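Local coordinates for NAD-dependent epimerase/dehydratase domain-containing protein (Ruegeria pomeroyi DSS-3, PDB 3IUS) that is of unknown function but probably binds NAD(H) or a related dinucleotide in a Rossmann-type fold of the epimerase/dehydratase family, at residues V98-H110 / L121-E135. Residues are numbered along the deposited sequence; the frame is centred on the assembly and turned at random.
Sequences VGYLSTTAVYGDH and LTPTAARGRWRVMAE
V106 touches both V132 and L121 in a Rossmann-type beta-alpha unit where helix 126-135 packs across strand 98-103 of the parallel sheet, their directions 149° apart. Its CB lies 4.0 Å from V132 CG2. On another side its CG2 comes within 3.8 Å of L121 CD2. A beta-branched valine suits this site because its two methyls serve two neighbours: CG2 lies beside the leucine, while CG1, trans to the carbonyl carbon (chi1 -61°), faces R131 CB. G128 lets the first helical turn come close to A105 O; a CB there would run into P123 CB. Farther along the helix the small A134 leaves room for Y100, whose CZ lies 3.8 Å from the alanine CB and whose ring also stacks with W138.

R131 crosses T103 at about a right angle, and the methyl CG2 of T103 lies over one guanidinium face, 3.4 Å above its plane and toward the rim. The bend at chi2 (-70°) turns the arginine across the strand, bringing NH1 to a weak hydrogen bond with Y100 OH and within 2.9 Å of L101 O. A leucine in its place would probably leave Y100 OH without this donor and the T103 methyl without the flat group it covers. E135 reaches back to the strand as an acceptor for S102, whose OG donates to E135 OE2 over 2.7 Å and meets its anti lone pair; the other oxygen is bridged to R150 of strand 146-155, so the buried carboxylate is tied to two strands.

At the outer edge waters add to direct contacts such as the CA-H...O contact from G108 CA to T122 O. One water donates to A105 O and accepts from T124 N; another accepts from D109 N and donates to T122 O, its oxygen 2.8 Å from that carbonyl oxygen.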
loop_
_atom_site.group_PDB
_atom_site.type_symbol
_atom_site.label_atom_id
_atom_site.label_comp_id
_atom_site.label_asym_id
_atom_site.label_seq_id
_atom_site.Cartn_x
_atom_site.Cartn_y
_atom_site.Cartn_z
ATOM N N VAL A 98 -13.157 7.664 5.196
ATOM C CA VAL A 98 -12.070 7.041 5.935
ATOM C C VAL A 98 -11.439 5.964 5.066
ATOM O O VAL A 98 -12.137 5.127 4.501
ATOM C CB VAL A 98 -12.567 6.408 7.247
ATOM C CG1 VAL A 98 -11.456 5.590 7.895
ATOM C CG2 VAL A 98 -13.107 7.484 8.198
ATOM N N GLY A 99 -10.117 5.981 4.946
ATOM C CA GLY A 99 -9.449 4.970 4.159
ATOM C C GLY A 99 -8.484 4.156 5.000
ATOM O O GLY A 99 -7.601 4.717 5.646
ATOM N N TYR A 100 -8.670 2.841 5.014
ATOM C CA TYR A 100 -7.714 1.951 5.656
ATOM C C TYR A 100 -6.857 1.286 4.599
ATOM O O TYR A 100 -7.374 0.620 3.704
ATOM C CB TYR A 100 -8.407 0.882 6.510
ATOM C CG TYR A 100 -7.422 -0.106 7.097
ATOM C CD1 TYR A 100 -6.534 0.283 8.095
ATOM C CD2 TYR A 100 -7.361 -1.417 6.641
ATOM C CE1 TYR A 100 -5.616 -0.603 8.624
ATOM C CE2 TYR A 100 -6.451 -2.310 7.166
ATOM C CZ TYR A 100 -5.583 -1.900 8.162
ATOM O OH TYR A 100 -4.670 -2.782 8.686
ATOM N N LEU A 101 -5.543 1.469 4.692
ATOM C CA LEU A 101 -4.640 0.792 3.780
ATOM C C LEU A 101 -4.342 -0.619 4.286
ATOM O O LEU A 101 -3.772 -0.803 5.367
ATOM C CB LEU A 101 -3.353 1.592 3.574
ATOM C CG LEU A 101 -3.530 3.009 3.007
ATOM C CD1 LEU A 101 -2.173 3.663 2.755
ATOM C CD2 LEU A 101 -4.371 3.001 1.733
ATOM N N SER A 102 -4.755 -1.606 3.497
ATOM C CA SER A 102 -4.557 -3.010 3.813
ATOM C C SER A 102 -3.568 -3.575 2.804
ATOM O O SER A 102 -2.852 -2.820 2.150
ATOM C CB SER A 102 -5.892 -3.765 3.750
ATOM O OG SER A 102 -5.774 -5.082 4.273
ATOM N N THR A 103 -3.530 -4.895 2.667
ATOM C CA THR A 103 -2.652 -5.526 1.684
ATOM C C THR A 103 -3.344 -6.715 1.029
ATOM O O THR A 103 -4.423 -7.131 1.458
ATOM C CB THR A 103 -1.330 -6.025 2.311
ATOM O OG1 THR A 103 -1.598 -7.173 3.124
ATOM C CG2 THR A 103 -0.667 -4.937 3.154
ATOM N N THR A 104 -2.716 -7.263 -0.008
ATOM C CA THR A 104 -3.280 -8.414 -0.704
ATOM C C THR A 104 -2.965 -9.724 0.003
ATOM O O THR A 104 -3.360 -10.793 -0.467
ATOM C CB THR A 104 -2.794 -8.501 -2.161
ATOM O OG1 THR A 104 -1.362 -8.588 -2.182
ATOM C CG2 THR A 104 -3.248 -7.287 -2.959
ATOM N N ALA A 105 -2.255 -9.651 1.128
ATOM C CA ALA A 105 -1.889 -10.865 1.856
ATOM C C ALA A 105 -3.113 -11.495 2.505
ATOM O O ALA A 105 -3.089 -12.658 2.901
ATOM C CB ALA A 105 -0.807 -10.585 2.895
ATOM N N VAL A 106 -4.194 -10.726 2.590
ATOM C CA VAL A 106 -5.426 -11.235 3.174
ATOM C C VAL A 106 -6.003 -12.432 2.414
ATOM O O VAL A 106 -6.709 -13.260 2.997
ATOM C CB VAL A 106 -6.498 -10.145 3.245
ATOM C CG1 VAL A 106 -6.024 -8.988 4.121
ATOM C CG2 VAL A 106 -6.847 -9.659 1.855
ATOM N N TYR A 107 -5.722 -12.511 1.116
ATOM C CA TYR A 107 -6.290 -13.559 0.275
ATOM C C TYR A 107 -5.675 -14.934 0.514
ATOM O O TYR A 107 -6.353 -15.954 0.393
ATOM C CB TYR A 107 -6.198 -13.179 -1.206
ATOM C CG TYR A 107 -7.041 -11.979 -1.569
ATOM C CD1 TYR A 107 -8.424 -12.026 -1.458
ATOM C CD2 TYR A 107 -6.453 -10.798 -2.008
ATOM C CE1 TYR A 107 -9.195 -10.932 -1.778
ATOM C CE2 TYR A 107 -7.210 -9.704 -2.337
ATOM C CZ TYR A 107 -8.590 -9.772 -2.211
ATOM O OH TYR A 107 -9.346 -8.680 -2.539
ATOM N N GLY A 108 -4.391 -14.963 0.845
ATOM C CA GLY A 108 -3.715 -16.227 1.053
ATOM C C GLY A 108 -3.347 -16.901 -0.253
ATOM O O GLY A 108 -3.197 -16.240 -1.285
ATOM N N ASP A 109 -3.218 -18.222 -0.209
ATOM C CA ASP A 109 -2.709 -18.994 -1.340
ATOM C C ASP A 109 -3.813 -19.513 -2.263
ATOM O O ASP A 109 -4.784 -20.129 -1.814
ATOM C CB ASP A 109 -1.849 -20.154 -0.839
ATOM C CG ASP A 109 -1.180 -20.913 -1.965
ATOM O OD1 ASP A 109 -0.954 -20.320 -3.045
ATOM O OD2 ASP A 109 -0.884 -22.112 -1.761
ATOM N N HIS A 110 -3.650 -19.256 -3.557
ATOM C CA HIS A 110 -4.630 -19.657 -4.560
ATOM C C HIS A 110 -3.960 -20.349 -5.736
ATOM O O HIS A 110 -4.548 -20.512 -6.805
ATOM C CB HIS A 110 -5.426 -18.437 -5.030
ATOM C CG HIS A 110 -6.373 -17.906 -4.002
ATOM N ND1 HIS A 110 -7.736 -18.091 -4.085
ATOM C CD2 HIS A 110 -6.156 -17.203 -2.864
ATOM C CE1 HIS A 110 -8.318 -17.527 -3.042
ATOM N NE2 HIS A 110 -7.384 -16.977 -2.288
ATOM N N LEU A 121 -11.279 -14.630 2.594
ATOM C CA LEU A 121 -9.953 -14.340 3.136
ATOM C C LEU A 121 -9.370 -15.535 3.886
ATOM O O LEU A 121 -9.923 -15.983 4.888
ATOM C CB LEU A 121 -10.012 -13.121 4.054
ATOM C CG LEU A 121 -10.741 -11.916 3.452
ATOM C CD1 LEU A 121 -10.745 -10.744 4.426
ATOM C CD2 LEU A 121 -10.122 -11.522 2.117
ATOM N N THR A 122 -8.246 -16.045 3.398
ATOM C CA THR A 122 -7.589 -17.179 4.034
ATOM C C THR A 122 -6.081 -16.975 4.100
ATOM O O THR A 122 -5.326 -17.728 3.495
ATOM C CB THR A 122 -7.892 -18.505 3.299
ATOM O OG1 THR A 122 -7.294 -18.484 1.998
ATOM C CG2 THR A 122 -9.388 -18.695 3.146
ATOM N N PRO A 123 -5.638 -15.956 4.849
ATOM C CA PRO A 123 -4.195 -15.708 4.967
ATOM C C PRO A 123 -3.490 -16.913 5.583
ATOM O O PRO A 123 -4.070 -17.619 6.410
ATOM C CB PRO A 123 -4.112 -14.498 5.901
ATOM C CG PRO A 123 -5.451 -14.426 6.590
ATOM C CD PRO A 123 -6.450 -15.047 5.675
ATOM N N THR A 124 -2.248 -17.156 5.189
ATOM C CA THR A 124 -1.552 -18.331 5.694
ATOM C C THR A 124 -0.494 -18.005 6.743
ATOM O O THR A 124 0.125 -18.908 7.297
ATOM C CB THR A 124 -0.918 -19.160 4.555
ATOM O OG1 THR A 124 0.082 -18.382 3.891
ATOM C CG2 THR A 124 -1.980 -19.588 3.550
ATOM N N ALA A 125 -0.288 -16.722 7.018
ATOM C CA ALA A 125 0.719 -16.323 7.997
ATOM C C ALA A 125 0.198 -15.243 8.941
ATOM O O ALA A 125 -0.859 -14.662 8.706
ATOM C CB ALA A 125 1.996 -15.867 7.298
ATOM N N ALA A 126 0.948 -14.982 10.006
ATOM C CA ALA A 126 0.510 -14.065 11.057
ATOM C C ALA A 126 0.191 -12.662 10.544
ATOM O O ALA A 126 -0.841 -12.083 10.891
ATOM C CB ALA A 126 1.545 -14.003 12.171
ATOM N N ARG A 127 1.077 -12.116 9.717
ATOM C CA ARG A 127 0.881 -10.776 9.173
ATOM C C ARG A 127 -0.453 -10.661 8.442
ATOM O O ARG A 127 -1.189 -9.693 8.625
ATOM C CB ARG A 127 2.033 -10.396 8.242
ATOM C CG ARG A 127 3.350 -10.187 8.960
ATOM C CD ARG A 127 3.275 -9.001 9.917
ATOM N NE ARG A 127 3.587 -7.736 9.252
ATOM C CZ ARG A 127 3.133 -6.549 9.644
ATOM N NH1 ARG A 127 3.472 -5.458 8.971
ATOM N NH2 ARG A 127 2.328 -6.452 10.694
ATOM N N GLY A 128 -0.760 -11.652 7.611
ATOM C CA GLY A 128 -2.018 -11.672 6.893
ATOM C C GLY A 128 -3.215 -11.775 7.817
ATOM O O GLY A 128 -4.252 -11.154 7.568
ATOM N N ARG A 129 -3.090 -12.579 8.872
ATOM C CA ARG A 129 -4.178 -12.709 9.844
ATOM C C ARG A 129 -4.390 -11.395 10.597
ATOM O O ARG A 129 -5.527 -11.012 10.889
ATOM C CB ARG A 129 -3.932 -13.856 10.829
ATOM C CG ARG A 129 -4.030 -15.245 10.212
ATOM C CD ARG A 129 -4.091 -16.330 11.284
ATOM N NE ARG A 129 -3.043 -16.183 12.288
ATOM C CZ ARG A 129 -1.835 -16.724 12.184
ATOM N NH1 ARG A 129 -1.526 -17.452 11.124
ATOM N NH2 ARG A 129 -0.940 -16.540 13.145
ATOM N N TRP A 130 -3.298 -10.704 10.908
ATOM C CA TRP A 130 -3.408 -9.423 11.602
ATOM C C TRP A 130 -4.085 -8.379 10.713
ATOM O O TRP A 130 -4.849 -7.540 11.201
ATOM C CB TRP A 130 -2.042 -8.912 12.066
ATOM C CG TRP A 130 -1.313 -9.853 12.976
ATOM C CD1 TRP A 130 -1.844 -10.899 13.676
ATOM C CD2 TRP A 130 0.082 -9.821 13.299
ATOM N NE1 TRP A 130 -0.864 -11.523 14.406
ATOM C CE2 TRP A 130 0.327 -10.883 14.191
ATOM C CE3 TRP A 130 1.147 -9.001 12.917
ATOM C CZ2 TRP A 130 1.594 -11.148 14.707
ATOM C CZ3 TRP A 130 2.408 -9.265 13.430
ATOM C CH2 TRP A 130 2.619 -10.329 14.317
ATOM N N ARG A 131 -3.800 -8.433 9.412
ATOM C CA ARG A 131 -4.460 -7.549 8.455
ATOM C C ARG A 131 -5.956 -7.816 8.434
ATOM O O ARG A 131 -6.753 -6.883 8.466
ATOM C CB ARG A 131 -3.892 -7.726 7.047
ATOM C CG ARG A 131 -2.554 -7.059 6.826
ATOM C CD ARG A 131 -2.679 -5.541 6.817
ATOM N NE ARG A 131 -1.371 -4.921 6.644
ATOM C CZ ARG A 131 -1.153 -3.611 6.654
ATOM N NH1 ARG A 131 -2.163 -2.770 6.826
ATOM N NH2 ARG A 131 0.076 -3.142 6.491
ATOM N N VAL A 132 -6.338 -9.091 8.371
ATOM C CA VAL A 132 -7.760 -9.436 8.367
ATOM C C VAL A 132 -8.447 -8.937 9.636
ATOM O O VAL A 132 -9.553 -8.385 9.577
ATOM C CB VAL A 132 -7.983 -10.952 8.224
ATOM C CG1 VAL A 132 -9.445 -11.297 8.521
ATOM C CG2 VAL A 132 -7.570 -11.422 6.830
HETATM N N MSE A 133 -7.793 -9.145 10.774
HETATM C CA MSE A 133 -8.256 -8.633 12.058
HETATM C C MSE A 133 -8.525 -7.141 11.967
HETATM O O MSE A 133 -9.588 -6.656 12.358
HETATM C CB MSE A 133 -7.175 -8.812 13.121
HETATM C CG MSE A 133 -7.147 -10.109 13.890
HETATM SE SE MSE A 133 -6.256 -9.690 15.590
HETATM C CE MSE A 133 -7.741 -8.790 16.462
ATOM N N ALA A 134 -7.522 -6.411 11.486
ATOM C CA ALA A 134 -7.609 -4.955 11.402
ATOM C C ALA A 134 -8.774 -4.530 10.513
ATOM O O ALA A 134 -9.565 -3.664 10.892
ATOM C CB ALA A 134 -6.296 -4.368 10.896
ATOM N N GLU A 135 -8.896 -5.152 9.342
ATOM C CA GLU A 135 -9.995 -4.824 8.437
ATOM C C GLU A 135 -11.333 -5.010 9.130
ATOM O O GLU A 135 -12.220 -4.172 9.011
ATOM C CB GLU A 135 -9.979 -5.704 7.191
ATOM C CG GLU A 135 -8.867 -5.397 6.208
ATOM C CD GLU A 135 -9.196 -5.897 4.807
ATOM O OE1 GLU A 135 -10.390 -6.097 4.502
ATOM O OE2 GLU A 135 -8.269 -6.092 4.002
HETATM O O HOH W 1 -1.321 -14.312 4.143
HETATM O O HOH W 2 -4.571 -19.801 1.853
HETATM O O HOH W 3 -7.077 -19.849 -0.057
#